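Local coordinates for protein GCN5-related N-acetyltransferase (Sphaerobacter thermophilus, PDB 3TT2) that probably transfers an acyl group, presumably from acetyl-CoA as in other GCN5-related N-acetyltransferases, at residues Val155-Leu160 against Glu282-Val287; Ile263-Leu268 against Arg300-His305; Thr237-Glu242 against Ile249-Val254; His129-Ser134 against Val311-Glu316. All blocks are in the same frame, centred on the assembly; numbering follows the deposited sequence.

Contact 1: residues Val155-Leu160 against Glu282-Val287; sequences VMAITL and EVELSV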
# COMPACT_ATOMS: atom_id res chain seq x y z
N VAL A 155 -8.81 -2.76 0.80
CA VAL A 155 -7.98 -3.96 0.82
C VAL A 155 -8.84 -5.20 0.63
O VAL A 155 -9.63 -5.56 1.50
CB VAL A 155 -7.22 -4.08 2.14
CG1 VAL A 155 -6.19 -5.15 2.03
CG2 VAL A 155 -6.56 -2.74 2.47
N MSE A 156 -8.65 -5.87 -0.51
CA MSE A 156 -9.41 -7.08 -0.84
C MSE A 156 -8.59 -8.28 -0.39
O MSE A 156 -7.37 -8.23 -0.38
CB MSE A 156 -9.70 -7.16 -2.34
CG MSE A 156 -10.38 -5.92 -2.88
SE MSE A 156 -12.10 -5.39 -2.05
CE MSE A 156 -13.25 -6.87 -2.62
N ALA A 157 -9.26 -9.32 0.05
CA ALA A 157 -8.55 -10.51 0.48
C ALA A 157 -9.24 -11.75 -0.07
O ALA A 157 -10.43 -11.70 -0.41
CB ALA A 157 -8.51 -10.55 1.95
N ILE A 158 -8.49 -12.83 -0.22
CA ILE A 158 -9.10 -14.11 -0.59
C ILE A 158 -8.33 -15.29 0.01
O ILE A 158 -7.11 -15.32 -0.02
CB ILE A 158 -9.24 -14.28 -2.13
CG1 ILE A 158 -10.10 -15.50 -2.43
CG2 ILE A 158 -7.87 -14.35 -2.80
CD1 ILE A 158 -10.24 -15.84 -3.90
N THR A 159 -9.07 -16.28 0.51
CA THR A 159 -8.48 -17.43 1.19
C THR A 159 -8.68 -18.61 0.28
O THR A 159 -9.83 -18.92 -0.05
CB THR A 159 -9.25 -17.71 2.45
OG1 THR A 159 -8.93 -16.73 3.43
CG2 THR A 159 -8.91 -19.05 3.01
N LEU A 160 -7.61 -19.26 -0.17
CA LEU A 160 -7.88 -20.31 -1.12
C LEU A 160 -7.73 -21.64 -0.46
O LEU A 160 -6.66 -22.25 -0.54
CB LEU A 160 -6.76 -20.21 -2.15
CG LEU A 160 -6.62 -18.90 -2.94
CD1 LEU A 160 -5.24 -18.74 -3.56
CD2 LEU A 160 -7.68 -18.72 -4.03
N GLU A 282 -3.46 -17.34 1.47
CA GLU A 282 -4.07 -16.03 1.44
C GLU A 282 -3.41 -15.11 0.45
O GLU A 282 -2.18 -14.98 0.42
CB GLU A 282 -4.07 -15.40 2.83
CG GLU A 282 -4.93 -16.15 3.82
CD GLU A 282 -4.74 -15.70 5.26
OE1 GLU A 282 -3.99 -14.72 5.50
OE2 GLU A 282 -5.36 -16.32 6.16
N VAL A 283 -4.25 -14.48 -0.36
CA VAL A 283 -3.86 -13.41 -1.28
C VAL A 283 -4.65 -12.13 -0.98
O VAL A 283 -5.84 -12.15 -0.65
CB VAL A 283 -4.07 -13.81 -2.74
CG1 VAL A 283 -3.53 -12.73 -3.66
CG2 VAL A 283 -3.40 -15.16 -3.01
N GLU A 284 -3.95 -11.01 -1.08
CA GLU A 284 -4.55 -9.72 -0.84
C GLU A 284 -4.11 -8.79 -1.94
O GLU A 284 -3.11 -9.03 -2.60
CB GLU A 284 -4.08 -9.16 0.50
CG GLU A 284 -4.61 -9.90 1.71
CD GLU A 284 -4.01 -9.42 3.01
OE1 GLU A 284 -2.92 -8.81 2.97
OE2 GLU A 284 -4.63 -9.66 4.06
N LEU A 285 -4.89 -7.74 -2.12
CA LEU A 285 -4.49 -6.62 -2.94
C LEU A 285 -5.24 -5.39 -2.49
O LEU A 285 -6.06 -5.43 -1.57
CB LEU A 285 -4.73 -6.90 -4.42
CG LEU A 285 -6.16 -7.20 -4.89
CD1 LEU A 285 -6.97 -5.94 -5.09
CD2 LEU A 285 -6.12 -7.99 -6.17
N SER A 286 -4.97 -4.29 -3.17
CA SER A 286 -5.45 -3.02 -2.72
C SER A 286 -6.03 -2.23 -3.91
O SER A 286 -5.44 -2.21 -4.99
CB SER A 286 -4.29 -2.28 -2.08
OG SER A 286 -4.68 -1.01 -1.64
N VAL A 287 -7.19 -1.62 -3.72
CA VAL A 287 -7.76 -0.82 -4.81
C VAL A 287 -8.32 0.54 -4.38
O VAL A 287 -9.03 0.64 -3.40
CB VAL A 287 -8.79 -1.62 -5.66
CG1 VAL A 287 -10.11 -1.75 -4.96
CG2 VAL A 287 -8.99 -0.94 -7.00
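Met156 and Ile158 pair with Leu285 and Val283 where an antiparallel strand pair joins the N-terminal half of this tandem GNAT protein to its C-terminal half. The segment axes run at 160°, and four backbone bonds set the register. Met156 N gives to Leu285 O at 2.8 Å, and Leu285 N gives back to Met156 O at 3.1 Å. Two residues on, Ile158 N lies 2.8 Å from Val283 O and Val283 N lies 3.0 Å from Ile158 O, the latter bond nearly straight at 172°. Selenomethionine Met156 has CG beside its backbone N (chi1 -53°), with CG 4.1 Å from Leu285 CD1; bends at the next two torsions lead SE and CE away. Ile158 lies alongside Val283, its CG2 3.8 Å from Val283 CB. On the other face, Ala157 CB rests 4.0 Å from Glu284 CG, while the Glu284 carboxylate forms a salt bridge with Lys307. Helix 263-278 covers the face of Ile158 and Val283 with Phe272 and Tyr275. Strand 305-316 continues the pairing beyond Val155-Leu160, and strand 246-254 does so beyond Glu282-Val287.

Contact 2: residues Ile263-Leu268 against Arg300-His305; sequences IALALL and RRAGMH. With SO4 (sulfate ion), chain B.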
# COMPACT_ATOMS: atom_id res chain seq x y z
N ILE A 263 -11.18 -9.31 -19.25
CA ILE A 263 -9.78 -9.71 -19.14
C ILE A 263 -9.19 -9.64 -17.71
O ILE A 263 -8.38 -10.48 -17.33
CB ILE A 263 -8.91 -8.89 -20.12
CG1 ILE A 263 -9.19 -9.32 -21.57
CG2 ILE A 263 -7.43 -9.05 -19.82
CD1 ILE A 263 -8.74 -8.28 -22.57
N ALA A 264 -9.58 -8.64 -16.93
CA ALA A 264 -9.07 -8.50 -15.58
C ALA A 264 -9.54 -9.68 -14.72
O ALA A 264 -8.75 -10.27 -13.99
CB ALA A 264 -9.53 -7.20 -14.99
N LEU A 265 -10.82 -10.04 -14.83
CA LEU A 265 -11.34 -11.22 -14.14
C LEU A 265 -10.61 -12.52 -14.50
O LEU A 265 -10.29 -13.31 -13.63
CB LEU A 265 -12.82 -11.38 -14.38
CG LEU A 265 -13.46 -12.47 -13.53
CD1 LEU A 265 -13.21 -12.12 -12.10
CD2 LEU A 265 -14.95 -12.56 -13.80
N ALA A 266 -10.35 -12.73 -15.79
CA ALA A 266 -9.55 -13.88 -16.20
C ALA A 266 -8.17 -13.80 -15.61
O ALA A 266 -7.65 -14.81 -15.13
CB ALA A 266 -9.46 -13.96 -17.70
N LEU A 267 -7.56 -12.61 -15.64
CA LEU A 267 -6.20 -12.47 -15.09
C LEU A 267 -6.17 -12.86 -13.62
O LEU A 267 -5.33 -13.62 -13.19
CB LEU A 267 -5.63 -11.07 -15.28
CG LEU A 267 -4.94 -10.87 -16.62
CD1 LEU A 267 -4.57 -9.41 -16.83
CD2 LEU A 267 -3.73 -11.76 -16.76
N LEU A 268 -7.12 -12.33 -12.86
CA LEU A 268 -7.17 -12.58 -11.44
C LEU A 268 -7.40 -14.06 -11.17
O LEU A 268 -6.68 -14.67 -10.40
CB LEU A 268 -8.24 -11.72 -10.78
CG LEU A 268 -7.82 -10.30 -10.41
CD1 LEU A 268 -8.96 -9.57 -9.71
CD2 LEU A 268 -6.55 -10.27 -9.56
N ARG A 300 -15.04 -8.71 -6.20
CA ARG A 300 -15.98 -9.65 -5.61
C ARG A 300 -16.27 -10.80 -6.60
O ARG A 300 -16.32 -11.97 -6.23
CB ARG A 300 -17.22 -8.89 -5.17
CG ARG A 300 -18.37 -9.76 -4.80
CD ARG A 300 -19.37 -8.99 -3.96
NE ARG A 300 -20.54 -9.81 -3.66
CZ ARG A 300 -21.66 -9.34 -3.13
NH1 ARG A 300 -21.77 -8.05 -2.83
NH2 ARG A 300 -22.67 -10.17 -2.89
N ARG A 301 -16.39 -10.46 -7.88
CA ARG A 301 -16.57 -11.47 -8.93
C ARG A 301 -15.38 -12.41 -9.04
O ARG A 301 -15.53 -13.51 -9.53
CB ARG A 301 -16.86 -10.82 -10.29
CG ARG A 301 -18.28 -10.31 -10.40
CD ARG A 301 -18.59 -9.77 -11.77
NE ARG A 301 -19.95 -9.25 -11.85
CZ ARG A 301 -20.30 -8.16 -12.52
NH1 ARG A 301 -19.37 -7.45 -13.17
NH2 ARG A 301 -21.56 -7.76 -12.53
N ALA A 302 -14.19 -11.98 -8.62
CA ALA A 302 -13.02 -12.85 -8.68
C ALA A 302 -12.91 -13.72 -7.42
O ALA A 302 -12.00 -14.53 -7.27
CB ALA A 302 -11.75 -12.06 -8.94
N GLY A 303 -13.88 -13.54 -6.53
CA GLY A 303 -13.97 -14.38 -5.36
C GLY A 303 -13.40 -13.69 -4.14
O GLY A 303 -13.25 -14.29 -3.07
N MSE A 304 -13.06 -12.42 -4.30
CA MSE A 304 -12.47 -11.72 -3.21
C MSE A 304 -13.55 -11.11 -2.36
O MSE A 304 -14.72 -11.17 -2.71
CB MSE A 304 -11.54 -10.66 -3.75
CG MSE A 304 -10.13 -11.15 -3.92
SE MSE A 304 -9.07 -9.89 -4.91
CE MSE A 304 -10.11 -10.00 -6.53
N HIS A 305 -13.14 -10.52 -1.25
CA HIS A 305 -14.04 -9.93 -0.27
C HIS A 305 -13.31 -8.80 0.44
O HIS A 305 -12.09 -8.66 0.32
CB HIS A 305 -14.53 -10.97 0.71
CG HIS A 305 -13.50 -11.39 1.71
ND1 HIS A 305 -12.57 -12.38 1.44
CD2 HIS A 305 -13.23 -10.94 2.95
CE1 HIS A 305 -11.78 -12.52 2.49
NE2 HIS A 305 -12.16 -11.66 3.42
S SO4 B . -11.73 -4.86 -17.66
O1 SO4 B . -11.22 -6.06 -18.30
O2 SO4 B . -12.76 -5.17 -16.71
O3 SO4 B . -10.65 -4.12 -17.01
O4 SO4 B . -12.38 -4.03 -18.67
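Ala302 CB, a lone methyl group, is met by two leucines, and no hydrogen bond crosses between Ile263-Leu268 and Arg300-His305. Ala302 CB points at the helix, where the leucines stand one turn apart. Leu265 has CG anti to its backbone N (chi1 -172°), and its CD1 comes 3.5 Å from Ala302 CB, with Arg301 O 3.7 Å from the same CD1. Leu268 CD1 approaches to 3.8 Å of Ala302 CB and also meets the methyl CE of selenomethionine Met304, the two side chains crossing at about a right angle. Between Ala302 and Met304, Gly303 ends the preceding helix in a Schellman motif, with positive phi (+100°) and two bonds back into the last turn, one of them Gly303 N to Arg300 O at 2.9 Å. A CB here would press against the carbonyl O of Ala302, which explains the glycine. Tyr299 adds to the packing on Leu268 and Met304, and Leu298 lies against Ala264 and Leu265. At the start of the helix, Ala264 N makes a weak bond of 3.4 Å to sulfate O1, and Gly260 N also binds the ion. An anion held by amides at the head of a helix, over an Arg-X-X-Gly-X-Ala sequence that ends at Ala264, is consistent with the GNAT pyrophosphate-binding site for acetyl-CoA, which the sulfate probably mimics.

Contact 3: residues Thr237-Glu242 against Ile249-Val254; sequences TCLGQE and IGSVGV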
# COMPACT_ATOMS: atom_id res chain seq x y z
N THR A 237 -2.02 -7.12 -17.56
CA THR A 237 -1.04 -7.72 -16.65
C THR A 237 -1.65 -7.93 -15.29
O THR A 237 -2.52 -7.17 -14.86
CB THR A 237 0.21 -6.84 -16.45
OG1 THR A 237 -0.17 -5.62 -15.80
CG2 THR A 237 0.94 -6.53 -17.77
N CYS A 238 -1.22 -9.00 -14.63
CA CYS A 238 -1.43 -9.15 -13.22
C CYS A 238 -0.11 -9.60 -12.63
O CYS A 238 0.32 -10.73 -12.84
CB CYS A 238 -2.47 -10.23 -13.00
SG CYS A 238 -3.14 -10.34 -11.34
N LEU A 239 0.52 -8.74 -11.83
CA LEU A 239 1.82 -9.09 -11.32
C LEU A 239 1.71 -9.35 -9.84
O LEU A 239 1.62 -8.43 -9.02
CB LEU A 239 2.80 -7.97 -11.63
CG LEU A 239 2.67 -7.38 -13.04
CD1 LEU A 239 3.63 -6.22 -13.27
CD2 LEU A 239 2.89 -8.45 -14.12
N GLY A 240 1.79 -10.63 -9.50
CA GLY A 240 1.71 -11.07 -8.13
C GLY A 240 3.09 -11.27 -7.57
O GLY A 240 4.10 -11.35 -8.29
N GLN A 241 3.14 -11.32 -6.25
CA GLN A 241 4.36 -11.67 -5.56
C GLN A 241 3.99 -12.49 -4.34
O GLN A 241 2.83 -12.52 -3.94
CB GLN A 241 5.10 -10.40 -5.14
CG GLN A 241 4.28 -9.54 -4.25
CD GLN A 241 4.98 -8.29 -3.83
OE1 GLN A 241 5.02 -7.30 -4.57
NE2 GLN A 241 5.54 -8.31 -2.63
N GLU A 242 4.97 -13.17 -3.75
CA GLU A 242 4.75 -13.92 -2.52
C GLU A 242 5.67 -13.42 -1.41
O GLU A 242 6.89 -13.45 -1.53
CB GLU A 242 4.99 -15.41 -2.76
CG GLU A 242 4.49 -16.26 -1.64
CD GLU A 242 5.31 -17.52 -1.43
OE1 GLU A 242 5.32 -18.39 -2.34
OE2 GLU A 242 5.92 -17.64 -0.35
N ILE A 249 -0.86 -8.89 -4.73
CA ILE A 249 -0.97 -8.52 -6.12
C ILE A 249 -0.88 -7.01 -6.22
O ILE A 249 -1.79 -6.29 -5.80
CB ILE A 249 -2.28 -9.04 -6.77
CG1 ILE A 249 -2.33 -10.56 -6.65
CG2 ILE A 249 -2.36 -8.68 -8.22
CD1 ILE A 249 -3.63 -11.11 -7.08
N GLY A 250 0.22 -6.53 -6.78
CA GLY A 250 0.38 -5.10 -6.92
C GLY A 250 -0.61 -4.51 -7.90
O GLY A 250 -1.43 -3.67 -7.54
N SER A 251 -0.58 -4.98 -9.14
CA SER A 251 -1.43 -4.36 -10.15
C SER A 251 -2.08 -5.35 -11.10
O SER A 251 -1.39 -6.10 -11.79
CB SER A 251 -0.62 -3.32 -10.94
OG SER A 251 0.45 -3.93 -11.67
N VAL A 252 -3.40 -5.33 -11.15
CA VAL A 252 -4.08 -5.98 -12.25
C VAL A 252 -4.63 -4.88 -13.15
O VAL A 252 -5.14 -3.88 -12.66
CB VAL A 252 -5.19 -6.91 -11.76
CG1 VAL A 252 -6.16 -6.14 -10.85
CG2 VAL A 252 -5.89 -7.54 -12.95
N GLY A 253 -4.48 -5.01 -14.46
CA GLY A 253 -4.98 -3.96 -15.34
C GLY A 253 -4.98 -4.23 -16.83
O GLY A 253 -4.19 -5.02 -17.33
N VAL A 254 -5.85 -3.54 -17.55
CA VAL A 254 -5.99 -3.77 -18.97
C VAL A 254 -5.74 -2.48 -19.70
O VAL A 254 -6.18 -1.43 -19.25
CB VAL A 254 -7.39 -4.35 -19.29
CG1 VAL A 254 -7.51 -4.69 -20.75
CG2 VAL A 254 -7.62 -5.61 -18.47
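Between Thr237-Glu242 and Ile249-Val254, an antiparallel hairpin interrupted by a beta bulge at Gly250-Ser251, the flat groups that meet are peptides; no aromatic ring takes part. Thr237 N reaches Gly253 O at 3.0 Å, and Gly253 N reaches Thr237 O at 2.9 Å, both nearly along the C=O axis. The next two bonds are longer, 3.3 Å each, and loose: Leu239 N sits 32° out of the plane of the Ser251 carbonyl whose O it meets, and Gly250 N is tilted by 21° from that of Leu239 O. The evidence for the bulge is the register, which pairs Cys238 with Val252 but Gly240 with Ile249, so that the second strand holds one residue more than the first; Gly250 absorbs it with near-helical backbone angles. A bulge in the strand that leads into the cofactor-binding helix is a hallmark of GNAT enzymes, where it helps to splay that strand from the next, here strand 282-290, and make room for acetyl-CoA; the same role is probable here. Thr237, Leu239 and Ser251 share one face, which is covered by Val191 of helix 184-194 and by Phe195. Cys238, Ile249 and Val252 share the other, where Cys238 packs on Leu268 and Val271 of helix 263-278 and Ile249 on Phe272. Gly240, directly across from Ile249, brings no side chain to this layer. Cys238 has SG anti to its backbone N (chi1 -167°), a position from which the sulfur meets both partners: Val252 CB at 4.0 Å and, diagonally across the pair, Ile249 CG2 at 3.6 Å.

Contact 4: residues His129-Ser134 against Val311-Glu316; sequences HYIRAS and VLHRKE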
# COMPACT_ATOMS: atom_id res chain seq x y z
N HIS A 129 -2.36 10.76 5.32
CA HIS A 129 -2.54 9.66 6.25
C HIS A 129 -3.57 8.70 5.69
O HIS A 129 -4.54 9.11 5.06
CB HIS A 129 -3.09 10.18 7.57
CG HIS A 129 -2.08 10.89 8.42
ND1 HIS A 129 -1.51 10.31 9.53
CD2 HIS A 129 -1.55 12.13 8.33
CE1 HIS A 129 -0.67 11.17 10.09
NE2 HIS A 129 -0.68 12.28 9.38
N TYR A 130 -3.37 7.41 5.93
CA TYR A 130 -4.41 6.45 5.58
C TYR A 130 -5.10 6.01 6.86
O TYR A 130 -4.50 5.32 7.68
CB TYR A 130 -3.82 5.25 4.88
CG TYR A 130 -3.06 5.56 3.63
CD1 TYR A 130 -3.65 5.39 2.38
CD2 TYR A 130 -1.75 5.99 3.68
CE1 TYR A 130 -2.96 5.66 1.21
CE2 TYR A 130 -1.04 6.26 2.51
CZ TYR A 130 -1.66 6.09 1.28
OH TYR A 130 -0.97 6.36 0.11
N ILE A 131 -6.36 6.39 7.00
CA ILE A 131 -7.09 6.12 8.22
C ILE A 131 -8.07 4.97 8.02
O ILE A 131 -8.79 4.92 7.03
CB ILE A 131 -7.85 7.39 8.68
CG1 ILE A 131 -6.90 8.58 8.75
CG2 ILE A 131 -8.49 7.17 10.04
CD1 ILE A 131 -5.65 8.29 9.55
N ARG A 132 -8.09 4.02 8.96
CA ARG A 132 -9.15 3.03 8.99
C ARG A 132 -10.51 3.72 9.03
O ARG A 132 -10.74 4.60 9.86
CB ARG A 132 -9.02 2.13 10.22
CG ARG A 132 -7.97 1.05 10.10
CD ARG A 132 -8.28 0.11 8.95
NE ARG A 132 -9.69 -0.25 8.90
CZ ARG A 132 -10.21 -1.28 9.55
NH1 ARG A 132 -11.50 -1.55 9.47
NH2 ARG A 132 -9.41 -2.04 10.29
N ALA A 133 -11.40 3.33 8.12
CA ALA A 133 -12.74 3.93 8.06
C ALA A 133 -13.46 3.80 9.39
O ALA A 133 -14.27 4.66 9.76
CB ALA A 133 -13.57 3.31 6.93
N SER A 134 -13.13 2.74 10.12
CA SER A 134 -13.83 2.41 11.36
C SER A 134 -13.53 3.31 12.56
O SER A 134 -14.43 3.54 13.38
CB SER A 134 -13.59 0.94 11.73
OG SER A 134 -12.25 0.74 12.15
N VAL A 311 -9.66 5.43 4.46
CA VAL A 311 -9.94 6.71 3.83
C VAL A 311 -8.65 7.51 3.83
O VAL A 311 -8.06 7.76 4.88
CB VAL A 311 -11.01 7.51 4.58
CG1 VAL A 311 -11.26 8.85 3.87
CG2 VAL A 311 -12.27 6.71 4.68
N LEU A 312 -8.22 7.90 2.64
CA LEU A 312 -7.00 8.66 2.53
C LEU A 312 -7.26 10.13 2.88
O LEU A 312 -8.06 10.82 2.25
CB LEU A 312 -6.42 8.51 1.13
CG LEU A 312 -5.24 9.40 0.73
CD1 LEU A 312 -4.21 9.48 1.82
CD2 LEU A 312 -4.61 8.82 -0.51
N HIS A 313 -6.56 10.60 3.91
CA HIS A 313 -6.65 11.99 4.32
C HIS A 313 -5.41 12.78 3.91
O HIS A 313 -4.29 12.34 4.14
CB HIS A 313 -6.92 12.08 5.81
CG HIS A 313 -8.35 11.83 6.17
ND1 HIS A 313 -8.89 10.56 6.20
CD2 HIS A 313 -9.35 12.68 6.47
CE1 HIS A 313 -10.17 10.65 6.53
NE2 HIS A 313 -10.48 11.92 6.69
N ARG A 314 -5.64 13.93 3.28
CA ARG A 314 -4.55 14.74 2.75
C ARG A 314 -4.64 16.21 3.15
O ARG A 314 -5.73 16.78 3.19
CB ARG A 314 -4.53 14.65 1.23
CG ARG A 314 -3.33 15.28 0.61
CD ARG A 314 -3.32 15.04 -0.88
NE ARG A 314 -3.15 13.62 -1.22
CZ ARG A 314 -3.61 13.09 -2.35
NH1 ARG A 314 -4.27 13.87 -3.20
NH2 ARG A 314 -3.42 11.80 -2.64
N LYS A 315 -3.50 16.81 3.44
CA LYS A 315 -3.44 18.24 3.75
C LYS A 315 -2.35 18.90 2.92
O LYS A 315 -1.30 18.30 2.69
CB LYS A 315 -3.14 18.44 5.24
CG LYS A 315 -3.15 19.88 5.70
CD LYS A 315 -2.49 19.97 7.06
CE LYS A 315 -2.70 21.32 7.71
NZ LYS A 315 -2.19 21.29 9.11
N GLU A 316 -2.58 20.13 2.48
CA GLU A 316 -1.57 20.81 1.67
C GLU A 316 -0.65 21.66 2.53
O GLU A 316 -1.08 22.67 3.10
CB GLU A 316 -2.22 21.68 0.60
CG GLU A 316 -1.23 22.51 -0.19
CD GLU A 316 -1.88 23.60 -1.04
OE1 GLU A 316 -1.99 24.76 -0.56
OE2 GLU A 316 -2.29 23.30 -2.18
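His129 and His313 exchange two backbone hydrogen bonds, His129 N to His313 O at 2.8 Å and His313 N to His129 O at 2.8 Å. Two residues along, Val311 N gives to Ile131 O at 2.8 Å. Val311 O is gripped twice: Ile131 N approaches at 3.0 Å from above the carbonyl plane, and the ring atom His313 ND1 gives a second bond of 3.2 Å from the opposite face, 66° out of the plane. With CG beside the backbone N of His313 (chi1 -79°), that bond holds the imidazole back along its own strand, where it crosses the Ile131 side chain at about a right angle, with Ile131 CG1 3.8 Å from His313 ND1. An alanine in place of His313 would probably leave Val311 O without its second donor and open a gap beside Ile131 CG1. On the other face Leu312 lies alongside Tyr130: its CD1 stands over the ring, 4.2 Å from the centroid and 13° off the normal, a CH-pi contact, while its CD2 reaches Tyr130 CE1 at 4.0 Å. Farther out, Met142 of helix 136-144 covers His129, Ile131 and His313, and Tyr147 meets the His129 ring edge-to-face. Arg132 turns away to a salt bridge with Asp39. Four peptide bonds thus tie the strands, and the imidazole bond braces Val311 O from within its own strand; what the side chains add between the strands is chiefly Ile131 against the imidazole and Leu312 over the Tyr130 ring.

Overall arrangement
From the N terminus, the first segment met is 129-134, which waits longest for its partner: contact 4 closes only with 311-316 and encloses the other three. Next comes 155-160, which opens contact 1. Within that loop the short hairpin of contact 3 closes first, between 237-242 and 249-254. Helix segment 263-268 then opens contact 2, but 282-287 closes contact 1 before 300-305 completes contact 2, so these two cross. Contacts 1, 2 and 3 touch one another and bring helix 263-278 against the C-terminal strands and the incoming strand 148-159. Contact 4, its centre about 25 Å from that of contact 3, ties the C-terminal strand back into the N-terminal half, and contact 1 makes the reciprocal exchange.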